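Local coordinates for ESAT-6/WXG100 secretion system protein (Streptococcus gallolyticus, PDB 7JQE), which is an extracellular fragment of EsaA, a membrane subunit of the bacterial type VIIb secretion system, which probably helps export protein toxins across the cell envelope, at residues K216-M220 with D397-L401; E324-T330 with V347-K353; V368-T374 with M386-V392. One frame throughout, in Å; residues are numbered along the deposited sequence.

Contact 1 of 3, residues K216-M220 with D397-L401. With EDO (1,2-ethanediol), chain C.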
loop_
_atom_site.group_PDB
_atom_site.type_symbol
_atom_site.label_atom_id
_atom_site.label_comp_id
_atom_site.label_asym_id
_atom_site.label_seq_id
_atom_site.Cartn_x
_atom_site.Cartn_y
_atom_site.Cartn_z
ATOM N N LYS A 216 -26.451 6.150 -6.333
ATOM C CA LYS A 216 -27.378 5.054 -6.097
ATOM C C LYS A 216 -27.008 4.299 -4.826
ATOM O O LYS A 216 -27.855 4.075 -3.954
ATOM C CB LYS A 216 -27.398 4.121 -7.307
ATOM C CG LYS A 216 -28.592 3.182 -7.334
ATOM C CD LYS A 216 -29.899 3.960 -7.318
ATOM C CE LYS A 216 -31.109 3.033 -7.356
ATOM N NZ LYS A 216 -32.382 3.804 -7.240
ATOM N N LEU A 217 -25.734 3.913 -4.698
ATOM C CA LEU A 217 -25.298 3.175 -3.516
ATOM C C LEU A 217 -25.571 3.955 -2.237
ATOM O O LEU A 217 -25.796 3.356 -1.178
ATOM C CB LEU A 217 -23.810 2.843 -3.622
ATOM C CG LEU A 217 -23.361 1.797 -4.646
ATOM C CD1 LEU A 217 -21.852 1.568 -4.535
ATOM C CD2 LEU A 217 -24.117 0.494 -4.452
ATOM N N GLU A 218 -25.562 5.284 -2.315
ATOM C CA GLU A 218 -25.819 6.106 -1.142
ATOM C C GLU A 218 -27.310 6.265 -0.882
ATOM O O GLU A 218 -27.719 6.426 0.274
ATOM C CB GLU A 218 -25.150 7.469 -1.318
ATOM C CG GLU A 218 -24.832 8.193 -0.027
ATOM C CD GLU A 218 -23.882 9.351 -0.240
ATOM O OE1 GLU A 218 -23.179 9.359 -1.272
ATOM O OE2 GLU A 218 -23.837 10.254 0.621
ATOM N N GLU A 219 -28.132 6.223 -1.935
ATOM C CA GLU A 219 -29.577 6.267 -1.745
ATOM C C GLU A 219 -30.094 4.988 -1.103
ATOM O O GLU A 219 -31.046 5.036 -0.316
ATOM C CB GLU A 219 -30.285 6.511 -3.081
ATOM C CG GLU A 219 -31.816 6.463 -3.000
ATOM C CD GLU A 219 -32.407 5.137 -3.472
ATOM O OE1 GLU A 219 -32.014 4.659 -4.559
ATOM O OE2 GLU A 219 -33.269 4.574 -2.758
HETATM N N MSE A 220 -29.482 3.849 -1.415
HETATM C CA MSE A 220 -29.940 2.556 -0.912
HETATM C C MSE A 220 -29.356 2.227 0.462
HETATM O O MSE A 220 -29.573 1.134 0.983
HETATM C CB MSE A 220 -29.576 1.447 -1.901
HETATM C CG MSE A 220 -29.882 1.785 -3.347
HETATM SE SE MSE A 220 -29.074 0.537 -4.623
HETATM C CE MSE A 220 -30.055 -1.086 -4.164
ATOM N N ASP A 397 -33.867 -3.206 -8.001
ATOM C CA ASP A 397 -32.489 -2.740 -7.971
ATOM C C ASP A 397 -31.674 -3.508 -6.935
ATOM O O ASP A 397 -30.536 -3.906 -7.206
ATOM C CB ASP A 397 -32.455 -1.233 -7.707
ATOM C CG ASP A 397 -33.330 -0.820 -6.538
ATOM O OD1 ASP A 397 -33.903 -1.710 -5.873
ATOM O OD2 ASP A 397 -33.440 0.400 -6.284
ATOM N N ASP A 398 -32.250 -3.741 -5.754
ATOM C CA ASP A 398 -31.580 -4.547 -4.739
ATOM C C ASP A 398 -31.174 -5.908 -5.301
ATOM O O ASP A 398 -30.024 -6.337 -5.151
ATOM C CB ASP A 398 -32.492 -4.712 -3.520
ATOM C CG ASP A 398 -32.534 -3.467 -2.638
ATOM O OD1 ASP A 398 -32.776 -2.356 -3.155
ATOM O OD2 ASP A 398 -32.334 -3.602 -1.414
ATOM N N VAL A 399 -32.108 -6.596 -5.961
ATOM C CA VAL A 399 -31.833 -7.938 -6.472
ATOM C C VAL A 399 -30.768 -7.893 -7.559
ATOM O O VAL A 399 -29.916 -8.786 -7.650
ATOM C CB VAL A 399 -33.134 -8.591 -6.979
ATOM C CG1 VAL A 399 -32.831 -9.679 -8.003
ATOM C CG2 VAL A 399 -33.920 -9.175 -5.815
ATOM N N SER A 400 -30.803 -6.864 -8.406
ATOM C CA SER A 400 -29.854 -6.788 -9.510
ATOM C C SER A 400 -28.464 -6.408 -9.014
ATOM O O SER A 400 -27.462 -6.983 -9.453
ATOM C CB SER A 400 -30.350 -5.790 -10.554
ATOM O OG SER A 400 -29.458 -5.728 -11.653
ATOM N N LEU A 401 -28.387 -5.435 -8.103
ATOM C CA LEU A 401 -27.109 -5.079 -7.496
ATOM C C LEU A 401 -26.387 -6.316 -6.981
ATOM O O LEU A 401 -25.212 -6.542 -7.292
ATOM C CB LEU A 401 -27.332 -4.083 -6.357
ATOM C CG LEU A 401 -26.132 -3.891 -5.435
ATOM C CD1 LEU A 401 -24.919 -3.522 -6.266
ATOM C CD2 LEU A 401 -26.405 -2.836 -4.359
HETATM C C1 EDO C . -35.309 0.729 -3.564
HETATM O O1 EDO C . -35.098 -0.663 -3.840
HETATM C C2 EDO C . -34.816 1.063 -2.159
HETATM O O2 EDO C . -33.435 0.692 -2.023
#
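Selenomethionine Met-220, just past the C-terminal end of its helix, makes the largest single contribution to this small contact. In its m, t, p rotamer the side chain reaches across to 397-401, placing CE 3.2 Å from Asp-398 OD1, 4.1 Å from Asp-397 CG and 4.1 Å from Leu-401 CD2. Leu-217 starts out sideways, yet its CD2 still meets Leu-401 CD2 at 4.0 Å. Lys-216, Glu-219 and Asp-397 form a salt-bridge network: Lys-216 takes a t, p, t, t course that brings NZ 2.8 Å from Glu-219 OE1, with a long arm of 3.7 Å to Asp-397 OD2. Asp-397, in a p rotamer, turns OD1 back to accept its neighbour's amide, Asp-398 N, at 2.6 Å. A 1,2-ethanediol, probably from the crystallisation liquor, sits beside the two aspartates. No hydrogen bond joins 216-220 directly to 397-401. The contact thus sets the C-terminal end of helix 211-219 against the first turns of helix 396-427, with Phe-257 and Leu-258 touching Lys-216, and Val-402 of the second subunit packing on Met-220, Asp-398 and Leu-401.

Contact 2 of 3, residues E324-T330 with V347-K353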
loop_
_atom_site.group_PDB
_atom_site.type_symbol
_atom_site.label_atom_id
_atom_site.label_comp_id
_atom_site.label_asym_id
_atom_site.label_seq_id
_atom_site.Cartn_x
_atom_site.Cartn_y
_atom_site.Cartn_z
ATOM N N GLU A 324 -90.567 -16.155 -13.198
ATOM C CA GLU A 324 -89.154 -15.845 -12.966
ATOM C C GLU A 324 -89.063 -14.383 -12.538
ATOM O O GLU A 324 -88.808 -13.475 -13.335
ATOM C CB GLU A 324 -88.328 -16.128 -14.211
ATOM C CG GLU A 324 -88.893 -15.488 -15.465
ATOM C CD GLU A 324 -88.108 -15.844 -16.708
ATOM O OE1 GLU A 324 -86.858 -15.848 -16.646
ATOM O OE2 GLU A 324 -88.748 -16.130 -17.745
ATOM N N ASP A 325 -89.272 -14.163 -11.244
ATOM C CA ASP A 325 -89.444 -12.821 -10.715
ATOM C C ASP A 325 -88.155 -12.010 -10.829
ATOM O O ASP A 325 -87.064 -12.566 -10.984
ATOM C CB ASP A 325 -89.892 -12.888 -9.258
ATOM C CG ASP A 325 -90.163 -14.308 -8.797
ATOM O OD1 ASP A 325 -89.191 -15.079 -8.633
ATOM O OD2 ASP A 325 -91.347 -14.655 -8.604
ATOM N N PRO A 326 -88.261 -10.684 -10.761
ATOM C CA PRO A 326 -87.058 -9.845 -10.787
ATOM C C PRO A 326 -86.131 -10.170 -9.623
ATOM O O PRO A 326 -86.575 -10.449 -8.507
ATOM C CB PRO A 326 -87.616 -8.422 -10.686
ATOM C CG PRO A 326 -89.024 -8.529 -11.201
ATOM C CD PRO A 326 -89.501 -9.888 -10.787
ATOM N N THR A 327 -84.827 -10.125 -9.894
ATOM C CA THR A 327 -83.804 -10.448 -8.908
ATOM C C THR A 327 -82.730 -9.371 -8.937
ATOM O O THR A 327 -82.170 -9.077 -9.997
ATOM C CB THR A 327 -83.186 -11.824 -9.176
ATOM O OG1 THR A 327 -84.226 -12.766 -9.478
ATOM C CG2 THR A 327 -82.422 -12.305 -7.957
ATOM N N THR A 328 -82.447 -8.790 -7.775
ATOM C CA THR A 328 -81.554 -7.644 -7.663
ATOM C C THR A 328 -80.154 -8.111 -7.276
ATOM O O THR A 328 -79.977 -8.797 -6.262
ATOM C CB THR A 328 -82.090 -6.641 -6.640
ATOM O OG1 THR A 328 -82.146 -7.258 -5.348
ATOM C CG2 THR A 328 -83.490 -6.177 -7.036
ATOM N N VAL A 329 -79.166 -7.735 -8.084
ATOM C CA VAL A 329 -77.765 -8.071 -7.855
ATOM C C VAL A 329 -77.026 -6.801 -7.458
ATOM O O VAL A 329 -77.206 -5.750 -8.085
ATOM C CB VAL A 329 -77.137 -8.708 -9.108
ATOM C CG1 VAL A 329 -75.678 -9.065 -8.854
ATOM C CG2 VAL A 329 -77.937 -9.935 -9.531
ATOM N N THR A 330 -76.191 -6.897 -6.421
ATOM C CA THR A 330 -75.555 -5.720 -5.843
ATOM C C THR A 330 -74.112 -6.018 -5.462
ATOM O O THR A 330 -73.673 -7.171 -5.421
ATOM C CB THR A 330 -76.308 -5.220 -4.604
ATOM O OG1 THR A 330 -76.167 -6.176 -3.545
ATOM C CG2 THR A 330 -77.782 -5.018 -4.919
ATOM N N VAL A 347 -73.870 0.137 -8.448
ATOM C CA VAL A 347 -73.578 -0.932 -7.505
ATOM C C VAL A 347 -74.759 -1.864 -7.302
ATOM O O VAL A 347 -74.632 -2.858 -6.580
ATOM C CB VAL A 347 -73.105 -0.370 -6.149
ATOM C CG1 VAL A 347 -71.788 0.370 -6.318
ATOM C CG2 VAL A 347 -74.161 0.547 -5.558
ATOM N N SER A 348 -75.903 -1.580 -7.923
ATOM C CA SER A 348 -77.107 -2.383 -7.757
ATOM C C SER A 348 -77.774 -2.583 -9.109
ATOM O O SER A 348 -77.950 -1.625 -9.870
ATOM C CB SER A 348 -78.081 -1.717 -6.778
ATOM O OG SER A 348 -79.176 -2.565 -6.496
ATOM N N LYS A 349 -78.144 -3.828 -9.401
ATOM C CA LYS A 349 -78.841 -4.165 -10.631
ATOM C C LYS A 349 -79.985 -5.121 -10.326
ATOM O O LYS A 349 -79.931 -5.893 -9.365
ATOM C CB LYS A 349 -77.898 -4.798 -11.662
ATOM C CG LYS A 349 -77.446 -3.855 -12.759
ATOM C CD LYS A 349 -76.482 -4.551 -13.710
ATOM C CE LYS A 349 -76.124 -3.656 -14.885
ATOM N NZ LYS A 349 -75.612 -2.338 -14.433
ATOM N N THR A 350 -81.025 -5.055 -11.154
ATOM C CA THR A 350 -82.153 -5.976 -11.094
ATOM C C THR A 350 -82.323 -6.620 -12.462
ATOM O O THR A 350 -82.399 -5.919 -13.477
ATOM C CB THR A 350 -83.444 -5.264 -10.676
ATOM O OG1 THR A 350 -84.469 -6.237 -10.445
ATOM C CG2 THR A 350 -83.912 -4.306 -11.763
ATOM N N ILE A 351 -82.370 -7.950 -12.490
ATOM C CA ILE A 351 -82.479 -8.700 -13.732
ATOM C C ILE A 351 -83.756 -9.539 -13.700
ATOM O O ILE A 351 -84.386 -9.719 -12.657
ATOM C CB ILE A 351 -81.251 -9.592 -13.981
ATOM C CG1 ILE A 351 -81.156 -10.666 -12.898
ATOM C CG2 ILE A 351 -79.983 -8.755 -14.008
ATOM C CD1 ILE A 351 -79.993 -11.613 -13.079
ATOM N N SER A 352 -84.131 -10.054 -14.878
ATOM C CA SER A 352 -85.227 -11.012 -14.977
ATOM C C SER A 352 -84.917 -12.136 -15.961
ATOM O O SER A 352 -85.841 -12.816 -16.423
ATOM C CB SER A 352 -86.538 -10.324 -15.386
ATOM O OG SER A 352 -87.013 -9.470 -14.359
ATOM N N LYS A 353 -83.644 -12.348 -16.294
ATOM C CA LYS A 353 -83.264 -13.391 -17.236
ATOM C C LYS A 353 -81.776 -13.680 -17.089
ATOM O O LYS A 353 -81.008 -12.823 -16.645
ATOM C CB LYS A 353 -83.595 -12.981 -18.677
ATOM C CG LYS A 353 -83.217 -14.022 -19.709
ATOM C CD LYS A 353 -83.771 -15.386 -19.331
ATOM C CE LYS A 353 -83.257 -16.464 -20.267
ATOM N NZ LYS A 353 -83.696 -17.819 -19.841
#
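Four backbone hydrogen bonds pair strand 327-330 with the antiparallel strand 348-351. Thr-327 and Ile-351 exchange two, Thr-327 N to Ile-351 O at 2.8 Å and Ile-351 N to Thr-327 O at 2.7 Å. Val-329 and Lys-349 exchange the others: Val-329 N to Lys-349 O is very short at 2.4 Å, and Lys-349 N to Val-329 O measures 2.5 Å. Between these pairs, Thr-328 CA makes a CA-H...O contact of 2.9 Å with Lys-349 O. Ser-352 OG bonds weakly to Ile-351 O, 3.1 Å. Several side-chain groups are satisfied outside the pairing: Thr-327 OG1 by Thr-278 N, Thr-330 OG1 by Asn-378 ND2, and Lys-349 NZ by salt bridges with Asp-343 and Asp-344. Val-329 CG2 and Ile-351 CD1 lie 4.4 Å apart on the face where Phe-341 and Leu-377 also touch Val-329. The chemistry implies a strand, outermost in the sheet within this chain, held by main-chain bonding; one face is mixed, Val-329 and Ile-351 beside Thr-327 and the base of Lys-349, the other, with Thr-328, Thr-330, Ser-348 and Thr-350, hydroxyl-rich.

Contact 3 of 3, residues V368-T374 with M386-V392. With EDO (1,2-ethanediol), chain I.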
loop_
_atom_site.group_PDB
_atom_site.type_symbol
_atom_site.label_atom_id
_atom_site.label_comp_id
_atom_site.label_asym_id
_atom_site.label_seq_id
_atom_site.Cartn_x
_atom_site.Cartn_y
_atom_site.Cartn_z
ATOM N N VAL A 368 -45.909 1.004 -3.211
ATOM C CA VAL A 368 -45.167 -0.209 -2.883
ATOM C C VAL A 368 -45.868 -0.963 -1.761
ATOM O O VAL A 368 -46.325 -0.371 -0.774
ATOM C CB VAL A 368 -43.718 0.142 -2.500
ATOM C CG1 VAL A 368 -42.932 -1.121 -2.152
ATOM C CG2 VAL A 368 -43.039 0.902 -3.633
ATOM N N GLY A 369 -45.954 -2.278 -1.909
ATOM C CA GLY A 369 -46.621 -3.134 -0.949
ATOM C C GLY A 369 -47.755 -3.920 -1.583
ATOM O O GLY A 369 -48.000 -3.863 -2.787
ATOM N N THR A 370 -48.451 -4.670 -0.731
ATOM C CA THR A 370 -49.553 -5.522 -1.162
ATOM C C THR A 370 -50.865 -4.761 -1.051
ATOM O O THR A 370 -51.132 -4.119 -0.029
ATOM C CB THR A 370 -49.622 -6.801 -0.325
ATOM O OG1 THR A 370 -48.420 -7.558 -0.502
ATOM C CG2 THR A 370 -50.802 -7.649 -0.754
ATOM N N HIS A 371 -51.677 -4.831 -2.102
ATOM C CA HIS A 371 -52.990 -4.201 -2.129
ATOM C C HIS A 371 -54.053 -5.271 -2.313
ATOM O O HIS A 371 -53.898 -6.177 -3.141
ATOM C CB HIS A 371 -53.080 -3.163 -3.250
ATOM C CG HIS A 371 -52.110 -2.036 -3.101
ATOM N ND1 HIS A 371 -52.437 -0.847 -2.487
ATOM C CD2 HIS A 371 -50.814 -1.918 -3.479
ATOM C CE1 HIS A 371 -51.388 -0.045 -2.494
ATOM N NE2 HIS A 371 -50.390 -0.670 -3.091
ATOM N N THR A 372 -55.133 -5.165 -1.537
ATOM C CA THR A 372 -56.210 -6.147 -1.559
ATOM C C THR A 372 -57.558 -5.444 -1.587
ATOM O O THR A 372 -57.820 -4.558 -0.768
ATOM C CB THR A 372 -56.144 -7.084 -0.347
ATOM O OG1 THR A 372 -55.063 -8.009 -0.512
ATOM C CG2 THR A 372 -57.442 -7.858 -0.209
ATOM N N ILE A 373 -58.407 -5.849 -2.528
ATOM C CA ILE A 373 -59.797 -5.413 -2.592
ATOM C C ILE A 373 -60.671 -6.555 -2.098
ATOM O O ILE A 373 -60.470 -7.711 -2.491
ATOM C CB ILE A 373 -60.193 -5.010 -4.023
ATOM C CG1 ILE A 373 -59.496 -3.716 -4.442
ATOM C CG2 ILE A 373 -61.703 -4.870 -4.136
ATOM C CD1 ILE A 373 -59.864 -3.265 -5.843
ATOM N N THR A 374 -61.639 -6.237 -1.239
ATOM C CA THR A 374 -62.637 -7.202 -0.795
ATOM C C THR A 374 -64.027 -6.610 -0.956
ATOM O O THR A 374 -64.248 -5.428 -0.674
ATOM C CB THR A 374 -62.439 -7.623 0.671
ATOM O OG1 THR A 374 -62.624 -6.491 1.531
ATOM C CG2 THR A 374 -61.055 -8.204 0.884
HETATM N N MSE A 386 -65.685 -11.873 -2.266
HETATM C CA MSE A 386 -64.662 -11.863 -3.307
HETATM C C MSE A 386 -63.506 -10.938 -2.962
HETATM O O MSE A 386 -63.686 -9.937 -2.269
HETATM C CB MSE A 386 -65.278 -11.465 -4.643
HETATM C CG MSE A 386 -66.492 -12.303 -4.987
HETATM SE SE MSE A 386 -66.923 -12.330 -6.882
HETATM C CE MSE A 386 -67.516 -10.484 -7.122
ATOM N N THR A 387 -62.318 -11.280 -3.456
ATOM C CA THR A 387 -61.107 -10.548 -3.121
ATOM C C THR A 387 -60.136 -10.610 -4.289
ATOM O O THR A 387 -60.094 -11.596 -5.030
ATOM C CB THR A 387 -60.443 -11.116 -1.862
ATOM O OG1 THR A 387 -59.233 -10.400 -1.590
ATOM C CG2 THR A 387 -60.122 -12.595 -2.055
ATOM N N TYR A 388 -59.358 -9.540 -4.447
ATOM C CA TYR A 388 -58.303 -9.473 -5.448
ATOM C C TYR A 388 -57.104 -8.769 -4.836
ATOM O O TYR A 388 -57.254 -7.872 -4.004
ATOM C CB TYR A 388 -58.766 -8.741 -6.713
ATOM C CG TYR A 388 -60.069 -9.274 -7.250
ATOM C CD1 TYR A 388 -60.103 -10.438 -8.007
ATOM C CD2 TYR A 388 -61.269 -8.630 -6.982
ATOM C CE1 TYR A 388 -61.292 -10.938 -8.489
ATOM C CE2 TYR A 388 -62.465 -9.124 -7.461
ATOM C CZ TYR A 388 -62.469 -10.278 -8.215
ATOM O OH TYR A 388 -63.651 -10.780 -8.694
ATOM N N THR A 389 -55.910 -9.187 -5.248
ATOM C CA THR A 389 -54.680 -8.682 -4.656
ATOM C C THR A 389 -53.652 -8.413 -5.742
ATOM O O THR A 389 -53.593 -9.116 -6.754
ATOM C CB THR A 389 -54.097 -9.669 -3.639
ATOM O OG1 THR A 389 -55.047 -9.891 -2.589
ATOM C CG2 THR A 389 -52.815 -9.112 -3.039
ATOM N N ILE A 390 -52.843 -7.376 -5.520
ATOM C CA ILE A 390 -51.674 -7.105 -6.346
ATOM C C ILE A 390 -50.504 -6.742 -5.438
ATOM O O ILE A 390 -50.681 -6.258 -4.316
ATOM C CB ILE A 390 -51.924 -5.990 -7.387
ATOM C CG1 ILE A 390 -52.383 -4.703 -6.702
ATOM C CG2 ILE A 390 -52.935 -6.453 -8.423
ATOM C CD1 ILE A 390 -52.223 -3.472 -7.569
ATOM N N TYR A 391 -49.300 -6.982 -5.939
ATOM C CA TYR A 391 -48.072 -6.811 -5.172
ATOM C C TYR A 391 -47.177 -5.840 -5.931
ATOM O O TYR A 391 -46.719 -6.150 -7.036
ATOM C CB TYR A 391 -47.383 -8.159 -4.964
ATOM C CG TYR A 391 -47.331 -8.985 -6.231
ATOM C CD1 TYR A 391 -46.222 -8.939 -7.074
ATOM C CD2 TYR A 391 -48.402 -9.793 -6.600
ATOM C CE1 TYR A 391 -46.176 -9.685 -8.243
ATOM C CE2 TYR A 391 -48.365 -10.546 -7.767
ATOM C CZ TYR A 391 -47.251 -10.486 -8.585
ATOM O OH TYR A 391 -47.209 -11.229 -9.744
ATOM N N VAL A 392 -46.961 -4.657 -5.365
ATOM C CA VAL A 392 -46.025 -3.694 -5.929
ATOM C C VAL A 392 -44.704 -3.870 -5.193
ATOM O O VAL A 392 -44.579 -3.482 -4.030
ATOM C CB VAL A 392 -46.540 -2.256 -5.809
ATOM C CG1 VAL A 392 -45.596 -1.305 -6.536
ATOM C CG2 VAL A 392 -47.951 -2.147 -6.364
HETATM C C1 EDO I . -55.857 -11.950 -8.016
HETATM O O1 EDO I . -56.593 -11.925 -6.787
HETATM C C2 EDO I . -55.925 -10.579 -8.683
HETATM O O2 EDO I . -54.933 -10.496 -9.714
#
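This is the open end of an antiparallel beta hairpin, strands 369-379 and 382-392, at the margin of a four-stranded sheet in the beta-rich domain. Three hydrogen-bonded pairs, Gly-369 with Val-392, His-371 with Ile-390 and Ile-373 with Tyr-388, each exchange two main-chain bonds; one is His-371 N to Ile-390 O, 2.8 Å. Gly-369 has a positive phi of 121°, where a CB would collide with the preceding carbonyl oxygen. The face carrying His-371, Ile-373, Tyr-388, Ile-390 and Val-392 meets strand 355-363: Phe-363 touches His-371, Ile-373 and Ile-390, and the Tyr-388 ring stacks with Tyr-361. His-371 CB lies 3.8 Å from Ile-390 CG1, while its NE2 bonds to Ser-367 O. Threonines dominate the other face, where Thr-370 CG2 and Thr-389 CG2 are 3.4 Å apart. The second subunit also reaches this hairpin, packing its Tyr-388 against Thr-387 and its Ile-384 against Met-386, a selenomethionine. Thr-389 N donates to O1 of a 1,2-ethanediol at 3.2 Å, a molecule probably from the crystallisation liquor. Side-chain hydroxyls add to the pairing: Thr-387 OG1 donates to Ile-373 O at 3.1 Å, and Thr-372 OG1 and Thr-389 OG1 share a hydrogen bond of 2.8 Å.

Overall arrangement
The three contacts are spread along one end of an elongated molecule. Contact 3 lies between the others, its centre about 26 Å from that of contact 1 and about 29 Å from that of contact 2, while the centres of contacts 1 and 2 are about 54 Å apart. Contacts 2 and 3 belong to the same four-stranded sheet, in which strands 327-335 and 369-379 are neighbours; their nearest atoms are about 7 Å apart. In the chain, strand 382-392 is followed by helix 396-427; the nearest atoms of contacts 1 and 3 are about 10 Å apart. Contact 1 closes a long excursion of the chain containing both strand pairings. Contacts 1 and 3 both touch the second subunit.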